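Long-range contacts in glycoside Hydrolase (Bacteroides uniformis, PDB 5T9X), which probably hydrolyses agarose as a family 16 glycoside hydrolase in the agarose-degrading pathway of a human gut bacterium: residues P103-W108 / N302-S307; H219-I223 / I282-T288; F251-G255 / Y267-K271. All coordinates share one frame; numbering follows the deposited sequence.

Contact 1: residues P103-W108 / N302-S307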
ATOM      1  N   PRO A 103      10.796  -5.711   6.283  1.00 23.33           N
ATOM      2  CA  PRO A 103      12.020  -5.827   5.475  1.00 23.56           C
ATOM      3  C   PRO A 103      13.143  -4.903   5.994  1.00 24.88           C
ATOM      4  O   PRO A 103      12.958  -3.693   6.087  1.00 28.89           O
ATOM      5  CB  PRO A 103      11.562  -5.388   4.087  1.00 23.16           C
ATOM      6  CG  PRO A 103      10.414  -4.448   4.324  1.00 23.15           C
ATOM      7  CD  PRO A 103       9.795  -4.817   5.640  1.00 23.02           C
ATOM      8  N   ALA A 104      14.302  -5.462   6.299  1.00 24.69           N
ATOM      9  CA  ALA A 104      15.350  -4.718   6.978  1.00 25.81           C
ATOM     10  C   ALA A 104      15.831  -3.518   6.130  1.00 24.34           C
ATOM     11  O   ALA A 104      16.027  -3.670   4.936  1.00 25.22           O
ATOM     12  CB  ALA A 104      16.501  -5.657   7.311  1.00 25.95           C
ATOM     13  N   PRO A 105      16.030  -2.341   6.717  1.00 23.48           N
ATOM     14  CA  PRO A 105      16.107  -2.111   8.152  1.00 23.58           C
ATOM     15  C   PRO A 105      14.825  -1.600   8.823  1.00 23.58           C
ATOM     16  O   PRO A 105      14.895  -1.029   9.915  1.00 23.49           O
ATOM     17  CB  PRO A 105      17.201  -1.041   8.244  1.00 24.08           C
ATOM     18  CG  PRO A 105      16.978  -0.211   7.044  1.00 23.79           C
ATOM     19  CD  PRO A 105      16.565  -1.192   5.964  1.00 24.25           C
ATOM     20  N   THR A 106      13.672  -1.838   8.200  1.00 23.27           N
ATOM     21  CA  THR A 106      12.372  -1.562   8.798  1.00 23.45           C
ATOM     22  C   THR A 106      12.160  -2.348  10.068  1.00 23.24           C
ATOM     23  O   THR A 106      12.489  -3.520  10.136  1.00 25.72           O
ATOM     24  CB  THR A 106      11.253  -1.954   7.812  1.00 23.44           C
ATOM     25  OG1 THR A 106      11.508  -1.307   6.554  1.00 23.62           O
ATOM     26  CG2 THR A 106       9.861  -1.597   8.344  1.00 22.90           C
ATOM     27  N   ILE A 107      11.618  -1.696  11.077  1.00 23.69           N
ATOM     28  CA  ILE A 107      11.196  -2.362  12.313  1.00 24.70           C
ATOM     29  C   ILE A 107       9.848  -1.737  12.695  1.00 25.01           C
ATOM     30  O   ILE A 107       9.804  -0.640  13.240  1.00 25.39           O
ATOM     31  CB  ILE A 107      12.204  -2.156  13.469  1.00 25.34           C
ATOM     32  CG1 ILE A 107      13.603  -2.652  13.087  1.00 26.07           C
ATOM     33  CG2 ILE A 107      11.723  -2.857  14.743  1.00 24.98           C
ATOM     34  CD1 ILE A 107      14.661  -2.187  14.082  1.00 26.58           C
ATOM     35  N   TRP A 108       8.754  -2.428  12.386  1.00 24.61           N
ATOM     36  CA  TRP A 108       7.428  -1.929  12.680  1.00 23.05           C
ATOM     37  C   TRP A 108       7.205  -1.860  14.187  1.00 25.01           C
ATOM     38  O   TRP A 108       7.731  -2.679  14.948  1.00 24.44           O
ATOM     39  CB  TRP A 108       6.379  -2.789  12.012  1.00 21.94           C
ATOM     40  CG  TRP A 108       6.362  -2.638  10.509  1.00 21.00           C
ATOM     41  CD1 TRP A 108       6.418  -1.480   9.798  1.00 20.77           C
ATOM     42  CD2 TRP A 108       6.245  -3.685   9.542  1.00 20.41           C
ATOM     43  NE1 TRP A 108       6.351  -1.738   8.445  1.00 19.82           N
ATOM     44  CE2 TRP A 108       6.234  -3.085   8.269  1.00 19.71           C
ATOM     45  CE3 TRP A 108       6.132  -5.072   9.633  1.00 20.13           C
ATOM     46  CZ2 TRP A 108       6.139  -3.817   7.114  1.00 19.85           C
ATOM     47  CZ3 TRP A 108       6.022  -5.787   8.501  1.00 19.78           C
ATOM     48  CH2 TRP A 108       6.039  -5.172   7.243  1.00 19.99           C
ATOM     49  N   ASN A 302       0.993   0.522   5.300  1.00 22.83           N
ATOM     50  CA  ASN A 302       2.214   0.734   6.081  1.00 22.84           C
ATOM     51  C   ASN A 302       3.200   1.718   5.490  1.00 21.80           C
ATOM     52  O   ASN A 302       2.991   2.251   4.399  1.00 20.51           O
ATOM     53  CB  ASN A 302       2.890  -0.622   6.315  1.00 24.57           C
ATOM     54  CG  ASN A 302       3.507  -1.235   5.051  1.00 26.58           C
ATOM     55  OD1 ASN A 302       3.865  -0.551   4.119  1.00 28.44           O
ATOM     56  ND2 ASN A 302       3.702  -2.542   5.070  1.00 29.98           N
ATOM     57  N   MET A 303       4.298   1.937   6.203  1.00 22.94           N
ATOM     58  CA  MET A 303       5.524   2.374   5.542  1.00 24.37           C
ATOM     59  C   MET A 303       6.646   1.342   5.700  1.00 24.74           C
ATOM     60  O   MET A 303       6.647   0.549   6.633  1.00 24.61           O
ATOM     61  CB  MET A 303       5.973   3.729   6.040  1.00 25.25           C
ATOM     62  CG  MET A 303       4.959   4.858   5.942  1.00 26.58           C
ATOM     63  SD  MET A 303       5.553   6.395   6.750  1.00 28.31           S
ATOM     64  CE  MET A 303       6.627   6.990   5.466  1.00 26.94           C
ATOM     65  N   GLU A 304       7.590   1.368   4.766  1.00 25.99           N
ATOM     66  CA  GLU A 304       8.718   0.439   4.726  1.00 27.87           C
ATOM     67  C   GLU A 304       9.983   1.207   4.353  1.00 29.22           C
ATOM     68  O   GLU A 304       9.972   2.016   3.440  1.00 28.70           O
ATOM     69  CB  GLU A 304       8.486  -0.666   3.677  1.00 28.32           C
ATOM     70  CG  GLU A 304       7.336  -1.614   3.982  1.00 29.81           C
ATOM     71  CD  GLU A 304       7.028  -2.655   2.894  1.00 32.18           C
ATOM     72  OE1 GLU A 304       7.730  -2.705   1.840  1.00 31.29           O
ATOM     73  OE2 GLU A 304       6.043  -3.435   3.098  1.00 33.08           O
ATOM     74  N   ASP A 305      11.069   0.950   5.076  1.00 31.80           N
ATOM     75  CA  ASP A 305      12.424   1.261   4.612  1.00 32.70           C
ATOM     76  C   ASP A 305      12.930   0.026   3.880  1.00 31.43           C
ATOM     77  O   ASP A 305      13.498  -0.880   4.494  1.00 30.36           O
ATOM     78  CB  ASP A 305      13.337   1.571   5.799  1.00 34.69           C
ATOM     79  CG  ASP A 305      14.588   2.288   5.401  1.00 33.84           C
ATOM     80  OD1 ASP A 305      14.859   2.434   4.176  1.00 38.43           O
ATOM     81  OD2 ASP A 305      15.282   2.725   6.342  1.00 35.17           O
ATOM     82  N   GLN A 306      12.680  -0.021   2.577  1.00 30.45           N
ATOM     83  CA  GLN A 306      12.846  -1.254   1.812  1.00 30.33           C
ATOM     84  C   GLN A 306      14.308  -1.578   1.590  1.00 29.12           C
ATOM     85  O   GLN A 306      15.091  -0.674   1.340  1.00 32.73           O
ATOM     86  CB  GLN A 306      12.130  -1.149   0.481  1.00 30.24           C
ATOM     87  CG  GLN A 306      10.621  -1.207   0.623  1.00 30.23           C
ATOM     88  CD  GLN A 306       9.898  -0.916  -0.676  1.00 30.11           C
ATOM     89  OE1 GLN A 306      10.475  -0.382  -1.619  1.00 29.72           O
ATOM     90  NE2 GLN A 306       8.617  -1.247  -0.720  1.00 32.11           N
ATOM     91  N   SER A 307      14.654  -2.862   1.668  1.00 27.36           N
ATOM     92  CA  SER A 307      16.054  -3.321   1.667  1.00 27.81           C
ATOM     93  C   SER A 307      16.875  -2.887   0.455  1.00 27.73           C
ATOM     94  O   SER A 307      17.930  -2.289   0.603  1.00 27.62           O
ATOM     95  CB  SER A 307      16.110  -4.841   1.804  1.00 26.40           C
ATOM     96  OG  SER A 307      15.366  -5.242   2.937  1.00 25.40           O
TER
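W108 and T106 of strand 106-108 meet the end of strand 298-304 and the chain beyond it, in one curved sheet of the β-sandwich (jelly roll) expected for a family 16 glycoside hydrolase. The short strands run roughly antiparallel (153°), yet their axes approach no closer than 7.9 Å; strand 140-154 pairs with both, and it is mainly side chains that span the interval. Two hydrogen bonds use backbone oxygens as acceptors. W108 NE1 donates to M303 O at 2.9 Å, with an N-H...O angle of 166° and the oxygen in the indole plane. S307 OG donates to A104 O at 2.6 Å, on a lone pair in the carbonyl plane. Much of the remaining contact is van der Waals. E304 CG meets the ring edge 4.0 Å from W108 CZ2, while T106, from the same strand, backs one face of the indole, T106 CG2 3.5 Å above its plane. P105 CG lies 3.5 Å from D305 OD2, an oxygen that is itself hydrogen-bonded to S315 and T147. Replacing W108 by an alanine would probably leave M303 O without this donor and open a gap beside T106 CG2 and E304 CG. Among the polar side chains, Q306 OE1 turns to Y196, and the E304 carboxylate is gripped at both oxygens: N302 ND2 donates to E304 OE2, and Q306 NE2 to E304 OE1 at 3.1 Å, from within the Q306 amide plane.

Contact 2: residues H219-I223 / I282-T288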
ATOM      1  N   HIS A 219       1.121  -6.256  -8.723  1.00 20.67           N
ATOM      2  CA  HIS A 219       0.678  -7.385  -7.928  1.00 21.19           C
ATOM      3  C   HIS A 219       1.811  -8.403  -7.939  1.00 21.84           C
ATOM      4  O   HIS A 219       2.698  -8.305  -8.795  1.00 22.86           O
ATOM      5  CB  HIS A 219      -0.629  -7.963  -8.513  1.00 19.44           C
ATOM      6  CG  HIS A 219      -0.437  -8.798  -9.726  1.00 17.98           C
ATOM      7  ND1 HIS A 219      -0.402  -8.269 -10.990  1.00 17.91           N
ATOM      8  CD2 HIS A 219      -0.305 -10.136  -9.873  1.00 18.21           C
ATOM      9  CE1 HIS A 219      -0.241  -9.246 -11.870  1.00 18.09           C
ATOM     10  NE2 HIS A 219      -0.180 -10.389 -11.215  1.00 17.90           N
ATOM     11  N   HIS A 220       1.796  -9.341  -7.003  1.00 21.31           N
ATOM     12  CA  HIS A 220       2.792 -10.389  -6.978  1.00 22.54           C
ATOM     13  C   HIS A 220       2.106 -11.740  -6.823  1.00 23.46           C
ATOM     14  O   HIS A 220       1.050 -11.843  -6.190  1.00 21.67           O
ATOM     15  CB  HIS A 220       3.782 -10.219  -5.821  1.00 23.42           C
ATOM     16  CG  HIS A 220       4.562  -8.943  -5.854  1.00 26.22           C
ATOM     17  ND1 HIS A 220       5.895  -8.888  -6.211  1.00 27.01           N
ATOM     18  CD2 HIS A 220       4.205  -7.671  -5.556  1.00 28.85           C
ATOM     19  CE1 HIS A 220       6.318  -7.639  -6.147  1.00 28.64           C
ATOM     20  NE2 HIS A 220       5.310  -6.877  -5.758  1.00 30.36           N
ATOM     21  N   VAL A 221       2.741 -12.767  -7.384  1.00 23.76           N
ATOM     22  CA  VAL A 221       2.434 -14.144  -7.091  1.00 24.75           C
ATOM     23  C   VAL A 221       3.750 -14.800  -6.650  1.00 23.79           C
ATOM     24  O   VAL A 221       4.777 -14.534  -7.242  1.00 23.12           O
ATOM     25  CB  VAL A 221       1.848 -14.823  -8.325  1.00 27.53           C
ATOM     26  CG1 VAL A 221       1.536 -16.260  -8.011  1.00 30.54           C
ATOM     27  CG2 VAL A 221       0.548 -14.162  -8.697  1.00 29.07           C
ATOM     28  N   PHE A 222       3.707 -15.640  -5.620  1.00 22.71           N
ATOM     29  CA  PHE A 222       4.901 -16.242  -5.030  1.00 24.35           C
ATOM     30  C   PHE A 222       4.791 -17.736  -4.897  1.00 26.07           C
ATOM     31  O   PHE A 222       3.705 -18.268  -4.680  1.00 26.93           O
ATOM     32  CB  PHE A 222       5.174 -15.760  -3.600  1.00 23.92           C
ATOM     33  CG  PHE A 222       5.224 -14.267  -3.427  1.00 23.96           C
ATOM     34  CD1 PHE A 222       6.411 -13.579  -3.562  1.00 24.38           C
ATOM     35  CD2 PHE A 222       4.094 -13.558  -3.027  1.00 24.45           C
ATOM     36  CE1 PHE A 222       6.472 -12.205  -3.358  1.00 24.15           C
ATOM     37  CE2 PHE A 222       4.148 -12.188  -2.828  1.00 24.46           C
ATOM     38  CZ  PHE A 222       5.345 -11.507  -3.001  1.00 23.72           C
ATOM     39  N   ILE A 223       5.933 -18.405  -5.006  1.00 29.88           N
ATOM     40  CA  ILE A 223       6.109 -19.742  -4.463  1.00 31.49           C
ATOM     41  C   ILE A 223       6.964 -19.537  -3.220  1.00 31.85           C
ATOM     42  O   ILE A 223       7.978 -18.867  -3.276  1.00 29.83           O
ATOM     43  CB  ILE A 223       6.880 -20.686  -5.398  1.00 33.85           C
ATOM     44  CG1 ILE A 223       6.306 -20.706  -6.817  1.00 35.28           C
ATOM     45  CG2 ILE A 223       6.906 -22.097  -4.798  1.00 34.80           C
ATOM     46  CD1 ILE A 223       5.059 -21.526  -6.962  1.00 37.00           C
ATOM     47  N   ILE A 282      -0.923 -11.849 -15.603  1.00 22.04           N
ATOM     48  CA  ILE A 282      -1.238 -12.182 -14.220  1.00 21.34           C
ATOM     49  C   ILE A 282      -0.284 -13.225 -13.606  1.00 20.56           C
ATOM     50  O   ILE A 282       0.169 -13.077 -12.473  1.00 18.66           O
ATOM     51  CB  ILE A 282      -2.691 -12.700 -14.100  1.00 21.30           C
ATOM     52  CG1 ILE A 282      -3.672 -11.582 -14.448  1.00 21.61           C
ATOM     53  CG2 ILE A 282      -2.995 -13.234 -12.683  1.00 21.50           C
ATOM     54  CD1 ILE A 282      -3.837 -10.499 -13.404  1.00 21.20           C
ATOM     55  N   ASP A 283      -0.067 -14.314 -14.318  1.00 21.51           N
ATOM     56  CA  ASP A 283       0.668 -15.464 -13.775  1.00 23.94           C
ATOM     57  C   ASP A 283       1.271 -16.288 -14.919  1.00 25.71           C
ATOM     58  O   ASP A 283       0.897 -17.455 -15.101  1.00 27.47           O
ATOM     59  CB  ASP A 283      -0.257 -16.347 -12.907  1.00 23.20           C
ATOM     60  CG  ASP A 283       0.483 -17.528 -12.257  1.00 24.43           C
ATOM     61  OD1 ASP A 283       1.714 -17.386 -12.033  1.00 25.24           O
ATOM     62  OD2 ASP A 283      -0.155 -18.604 -11.985  1.00 24.06           O
ATOM     63  N   PRO A 284       2.179 -15.682 -15.705  1.00 25.69           N
ATOM     64  CA  PRO A 284       2.716 -16.394 -16.887  1.00 27.46           C
ATOM     65  C   PRO A 284       3.600 -17.621 -16.576  1.00 27.00           C
ATOM     66  O   PRO A 284       3.721 -18.495 -17.425  1.00 26.42           O
ATOM     67  CB  PRO A 284       3.508 -15.307 -17.641  1.00 27.27           C
ATOM     68  CG  PRO A 284       3.866 -14.302 -16.576  1.00 28.20           C
ATOM     69  CD  PRO A 284       2.714 -14.312 -15.591  1.00 27.32           C
ATOM     70  N   ASN A 285       4.180 -17.667 -15.381  1.00 28.48           N
ATOM     71  CA  ASN A 285       5.019 -18.773 -14.921  1.00 29.62           C
ATOM     72  C   ASN A 285       4.243 -19.849 -14.179  1.00 30.90           C
ATOM     73  O   ASN A 285       4.858 -20.778 -13.670  1.00 31.24           O
ATOM     74  CB  ASN A 285       6.116 -18.254 -13.982  1.00 31.18           C
ATOM     75  CG  ASN A 285       7.008 -17.236 -14.651  1.00 33.48           C
ATOM     76  OD1 ASN A 285       7.559 -17.525 -15.687  1.00 36.52           O
ATOM     77  ND2 ASN A 285       7.141 -16.038 -14.072  1.00 34.36           N
ATOM     78  N   ASP A 286       2.913 -19.731 -14.087  1.00 32.43           N
ATOM     79  CA  ASP A 286       2.067 -20.759 -13.441  1.00 31.86           C
ATOM     80  C   ASP A 286       2.312 -20.978 -11.925  1.00 28.20           C
ATOM     81  O   ASP A 286       2.076 -22.053 -11.399  1.00 27.41           O
ATOM     82  CB  ASP A 286       2.172 -22.085 -14.222  1.00 34.90           C
ATOM     83  CG  ASP A 286       0.912 -22.945 -14.123  1.00 39.77           C
ATOM     84  OD1 ASP A 286      -0.217 -22.402 -14.288  1.00 45.53           O
ATOM     85  OD2 ASP A 286       1.057 -24.178 -13.894  1.00 41.35           O
ATOM     86  N   PHE A 287       2.700 -19.940 -11.201  1.00 26.48           N
ATOM     87  CA  PHE A 287       2.855 -20.068  -9.756  1.00 26.52           C
ATOM     88  C   PHE A 287       1.550 -20.352  -8.988  1.00 26.26           C
ATOM     89  O   PHE A 287       1.603 -20.945  -7.909  1.00 27.94           O
ATOM     90  CB  PHE A 287       3.525 -18.828  -9.153  1.00 26.99           C
ATOM     91  CG  PHE A 287       4.939 -18.567  -9.629  1.00 27.06           C
ATOM     92  CD1 PHE A 287       5.651 -19.475 -10.429  1.00 27.12           C
ATOM     93  CD2 PHE A 287       5.566 -17.390  -9.240  1.00 27.41           C
ATOM     94  CE1 PHE A 287       6.935 -19.194 -10.846  1.00 28.28           C
ATOM     95  CE2 PHE A 287       6.851 -17.097  -9.653  1.00 29.23           C
ATOM     96  CZ  PHE A 287       7.542 -17.998 -10.467  1.00 30.68           C
ATOM     97  N   THR A 288       0.401 -19.950  -9.535  1.00 25.30           N
ATOM     98  CA  THR A 288      -0.919 -20.271  -8.967  1.00 24.13           C
ATOM     99  C   THR A 288      -1.546 -21.559  -9.497  1.00 23.52           C
ATOM    100  O   THR A 288      -2.686 -21.882  -9.147  1.00 20.90           O
ATOM    101  CB  THR A 288      -1.944 -19.129  -9.250  1.00 23.63           C
ATOM    102  OG1 THR A 288      -2.254 -19.061 -10.652  1.00 21.42           O
ATOM    103  CG2 THR A 288      -1.405 -17.796  -8.756  1.00 23.97           C
TER
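H219 opens the contact with a straight hydrogen bond to I282, the last residue of helix 279-282: H219 NE2 donates to I282 O at 3.0 Å with an N-H...O angle of 179°. The oxygen lies in the imidazole plane and is met on a lone pair. Strand 215-224 lies in the mixed sheet between strands 188-195 and 227-239, and the 282-288 loop packs against it. H219 CG stands between the backbone N and the carbonyl carbon (chi1 77°), which swings the ring across to the helix end. H220 points from the strand to the other side, its side chain touching E189 and D191, and its ND1 is hydrogen-bonded to D229. V221 points back into the contact. Its CG1 branch, anti to the backbone N (chi1 180°), fits between two loop side chains, 3.4 Å from F287 CB and 3.4 Å from T288 CG2, whereas V221 O approaches the edge of the F287 ring. F222 again points away. I223 ends the walk with a CH-pi contact: its CG1 lies over one face of the F287 ring, 4.0 Å from the centroid, and its CD1 reaches F287 O at 3.6 Å. The loop presenting these groups is folded round D283, where a type I turn begins. D283 OD1 accepts from F287 N through its syn lone pair, and D283 OD2 takes T288 N and T288 OG1 from one face of the carboxylate. The chemistry implies a loop shaped by its own aspartate and laid on the strand by apolar contact, with one directional bond, from H219, fixing its start.

Contact 3: residues F251-G255 / Y267-K271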
ATOM      1  N   PHE A 251      -3.565  14.859  -1.307  1.00 26.36           N
ATOM      2  CA  PHE A 251      -4.369  13.644  -1.237  1.00 23.66           C
ATOM      3  C   PHE A 251      -4.802  13.228  -2.641  1.00 23.20           C
ATOM      4  O   PHE A 251      -5.134  14.068  -3.472  1.00 21.01           O
ATOM      5  CB  PHE A 251      -5.573  13.809  -0.297  1.00 22.53           C
ATOM      6  CG  PHE A 251      -5.186  13.846   1.153  1.00 21.68           C
ATOM      7  CD1 PHE A 251      -5.111  12.666   1.898  1.00 20.69           C
ATOM      8  CD2 PHE A 251      -4.821  15.052   1.760  1.00 21.14           C
ATOM      9  CE1 PHE A 251      -4.724  12.681   3.239  1.00 20.48           C
ATOM     10  CE2 PHE A 251      -4.413  15.088   3.093  1.00 21.29           C
ATOM     11  CZ  PHE A 251      -4.380  13.895   3.844  1.00 22.10           C
ATOM     12  N   HIS A 252      -4.698  11.925  -2.923  1.00 23.86           N
ATOM     13  CA  HIS A 252      -5.165  11.349  -4.199  1.00 23.86           C
ATOM     14  C   HIS A 252      -5.900  10.053  -3.918  1.00 21.88           C
ATOM     15  O   HIS A 252      -5.566   9.341  -2.966  1.00 21.74           O
ATOM     16  CB  HIS A 252      -3.999  11.098  -5.157  1.00 24.17           C
ATOM     17  CG  HIS A 252      -3.389  12.341  -5.681  1.00 26.38           C
ATOM     18  ND1 HIS A 252      -3.848  12.973  -6.819  1.00 28.46           N
ATOM     19  CD2 HIS A 252      -2.360  13.091  -5.221  1.00 28.34           C
ATOM     20  CE1 HIS A 252      -3.122  14.052  -7.049  1.00 27.76           C
ATOM     21  NE2 HIS A 252      -2.212  14.147  -6.094  1.00 29.85           N
ATOM     22  N   ARG A 253      -6.916   9.785  -4.729  1.00 20.36           N
ATOM     23  CA  ARG A 253      -7.565   8.502  -4.755  1.00 20.03           C
ATOM     24  C   ARG A 253      -6.767   7.542  -5.642  1.00 19.50           C
ATOM     25  O   ARG A 253      -6.499   7.842  -6.797  1.00 19.45           O
ATOM     26  CB  ARG A 253      -8.962   8.623  -5.337  1.00 21.66           C
ATOM     27  CG  ARG A 253     -10.019   9.280  -4.454  1.00 22.22           C
ATOM     28  CD  ARG A 253     -11.272   9.453  -5.307  1.00 22.24           C
ATOM     29  NE  ARG A 253     -11.077  10.552  -6.237  1.00 21.61           N
ATOM     30  CZ  ARG A 253     -11.696  10.732  -7.400  1.00 20.92           C
ATOM     31  NH1 ARG A 253     -12.566   9.864  -7.874  1.00 20.19           N
ATOM     32  NH2 ARG A 253     -11.408  11.820  -8.102  1.00 21.30           N
ATOM     33  N   VAL A 254      -6.398   6.391  -5.097  1.00 19.48           N
ATOM     34  CA  VAL A 254      -5.918   5.264  -5.878  1.00 19.26           C
ATOM     35  C   VAL A 254      -6.691   4.026  -5.455  1.00 18.51           C
ATOM     36  O   VAL A 254      -6.741   3.697  -4.273  1.00 18.31           O
ATOM     37  CB  VAL A 254      -4.433   4.972  -5.632  1.00 20.19           C
ATOM     38  CG1 VAL A 254      -3.924   3.960  -6.670  1.00 20.33           C
ATOM     39  CG2 VAL A 254      -3.639   6.268  -5.639  1.00 20.16           C
ATOM     40  N   GLY A 255      -7.285   3.336  -6.418  1.00 19.03           N
ATOM     41  CA  GLY A 255      -7.995   2.087  -6.152  1.00 18.83           C
ATOM     42  C   GLY A 255      -7.771   1.010  -7.199  1.00 18.73           C
ATOM     43  O   GLY A 255      -7.228   1.271  -8.288  1.00 17.93           O
ATOM     44  N   TYR A 267      -7.311   2.543 -10.769  1.00 19.37           N
ATOM     45  CA  TYR A 267      -7.945   3.853 -10.932  1.00 19.96           C
ATOM     46  C   TYR A 267      -7.215   4.905 -10.114  1.00 19.51           C
ATOM     47  O   TYR A 267      -7.019   4.751  -8.930  1.00 18.93           O
ATOM     48  CB  TYR A 267      -9.423   3.796 -10.544  1.00 20.59           C
ATOM     49  CG  TYR A 267     -10.244   2.949 -11.484  1.00 20.62           C
ATOM     50  CD1 TYR A 267     -10.957   3.532 -12.526  1.00 21.09           C
ATOM     51  CD2 TYR A 267     -10.307   1.559 -11.334  1.00 21.21           C
ATOM     52  CE1 TYR A 267     -11.732   2.757 -13.399  1.00 21.25           C
ATOM     53  CE2 TYR A 267     -11.057   0.771 -12.200  1.00 21.89           C
ATOM     54  CZ  TYR A 267     -11.763   1.383 -13.244  1.00 22.71           C
ATOM     55  OH  TYR A 267     -12.502   0.630 -14.129  1.00 24.76           O
ATOM     56  N   VAL A 268      -6.793   5.981 -10.761  1.00 20.64           N
ATOM     57  CA  VAL A 268      -6.136   7.096 -10.071  1.00 20.65           C
ATOM     58  C   VAL A 268      -7.011   8.322 -10.293  1.00 21.55           C
ATOM     59  O   VAL A 268      -7.331   8.680 -11.447  1.00 20.52           O
ATOM     60  CB  VAL A 268      -4.718   7.329 -10.579  1.00 20.30           C
ATOM     61  CG1 VAL A 268      -4.108   8.568  -9.949  1.00 20.66           C
ATOM     62  CG2 VAL A 268      -3.867   6.113 -10.266  1.00 20.44           C
ATOM     63  N   ASP A 269      -7.442   8.909  -9.174  1.00 22.20           N
ATOM     64  CA  ASP A 269      -8.392  10.017  -9.160  1.00 23.05           C
ATOM     65  C   ASP A 269      -9.569   9.760 -10.111  1.00 22.74           C
ATOM     66  O   ASP A 269      -9.902  10.601 -10.912  1.00 23.30           O
ATOM     67  CB  ASP A 269      -7.670  11.341  -9.450  1.00 23.05           C
ATOM     68  CG  ASP A 269      -6.648  11.732  -8.342  1.00 26.77           C
ATOM     69  OD1 ASP A 269      -6.889  11.524  -7.106  1.00 26.47           O
ATOM     70  OD2 ASP A 269      -5.575  12.290  -8.710  1.00 29.89           O
ATOM     71  N   GLY A 270     -10.174   8.574 -10.017  1.00 23.10           N
ATOM     72  CA  GLY A 270     -11.372   8.223 -10.771  1.00 23.19           C
ATOM     73  C   GLY A 270     -11.180   7.832 -12.235  1.00 25.18           C
ATOM     74  O   GLY A 270     -12.148   7.519 -12.916  1.00 22.38           O
ATOM     75  N   LYS A 271      -9.939   7.836 -12.721  1.00 29.34           N
ATOM     76  CA  LYS A 271      -9.652   7.546 -14.110  1.00 32.59           C
ATOM     77  C   LYS A 271      -8.981   6.171 -14.165  1.00 31.70           C
ATOM     78  O   LYS A 271      -8.099   5.853 -13.358  1.00 30.11           O
ATOM     79  CB  LYS A 271      -8.748   8.619 -14.696  1.00 37.97           C
ATOM     80  CG  LYS A 271      -8.776   8.666 -16.217  1.00 51.08           C
ATOM     81  CD  LYS A 271      -7.391   8.869 -16.867  1.00 58.49           C
ATOM     82  CE  LYS A 271      -7.438   8.676 -18.390  1.00 61.74           C
ATOM     83  NZ  LYS A 271      -6.127   8.229 -18.945  1.00 63.81           N
TER
HETATM   84  O   HOH W   1      -9.036  12.595  -6.204  1.00 21.78           O
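H252 and R253 both hold the carboxylate of D269, each through a different oxygen. H252 ND1 donates to D269 OD2 at 2.7 Å, on the syn lone pair and with the acceptor close to the imidazole plane; ring and carboxylate are turned 37° from each other. D269 OD1 takes the backbone N of R253 at 2.9 Å, nearly along its own C-O axis. This is possible because D269 CG is anti to the carbonyl carbon (chi1 -65°), bringing the carboxylate back to strand 252-260 although CB sets off from it. A water adds a further grip, accepting from R253 NE and donating to D269 OD1 at 2.6 Å; it bridges R253 NE and D269 OD1, which are 4.4 Å apart, beyond a salt bridge.

Backbone bonds continue the pairing: D269 N donates to R253 O, and G255 and Y267 exchange two N-H...O bonds as an antiparallel hydrogen-bonded pair. These belong to the hairpin of strands 252-260 and 263-268, at its end away from the 260-263 connection, where a type I' turn, V268 to K271, leads on into strand 271-277. V254 and V268 form the non-hydrogen-bonded pair, their side chains lying alongside with V254 CG1 4.2 Å from V268 CG2, and V268 also touches W247.

R253 also covers the turn. Bent at chi3 (-75°), its chain lays one guanidinium face over the D269-G270 link, with D269 C 3.3 Å from the guanidinium plane. G270, at positive phi, leaves room there, since a CB would fall 2.9 Å from R253 NH1.

How the contacts relate
Contacts 1 and 2 are buried and reach the same mixed sheet, their centres 24 Å apart; contact 3, only partly buried, belongs to the other, antiparallel sheet and lies across the chain's centre from contact 1. The three nest along the sequence, contact 3 inside the loop closed by contact 2, and that inside the loop closed by contact 1. None touches another. Their chemistry follows their place. Contact 1 ties non-adjacent strand ends through side-chain donors to backbone carbonyls. Contact 2 lays a loop on a strand, largely through apolar groups. Contact 3 alone has regular strand pairing across its segments, supplemented by charged groups and a water at the turn.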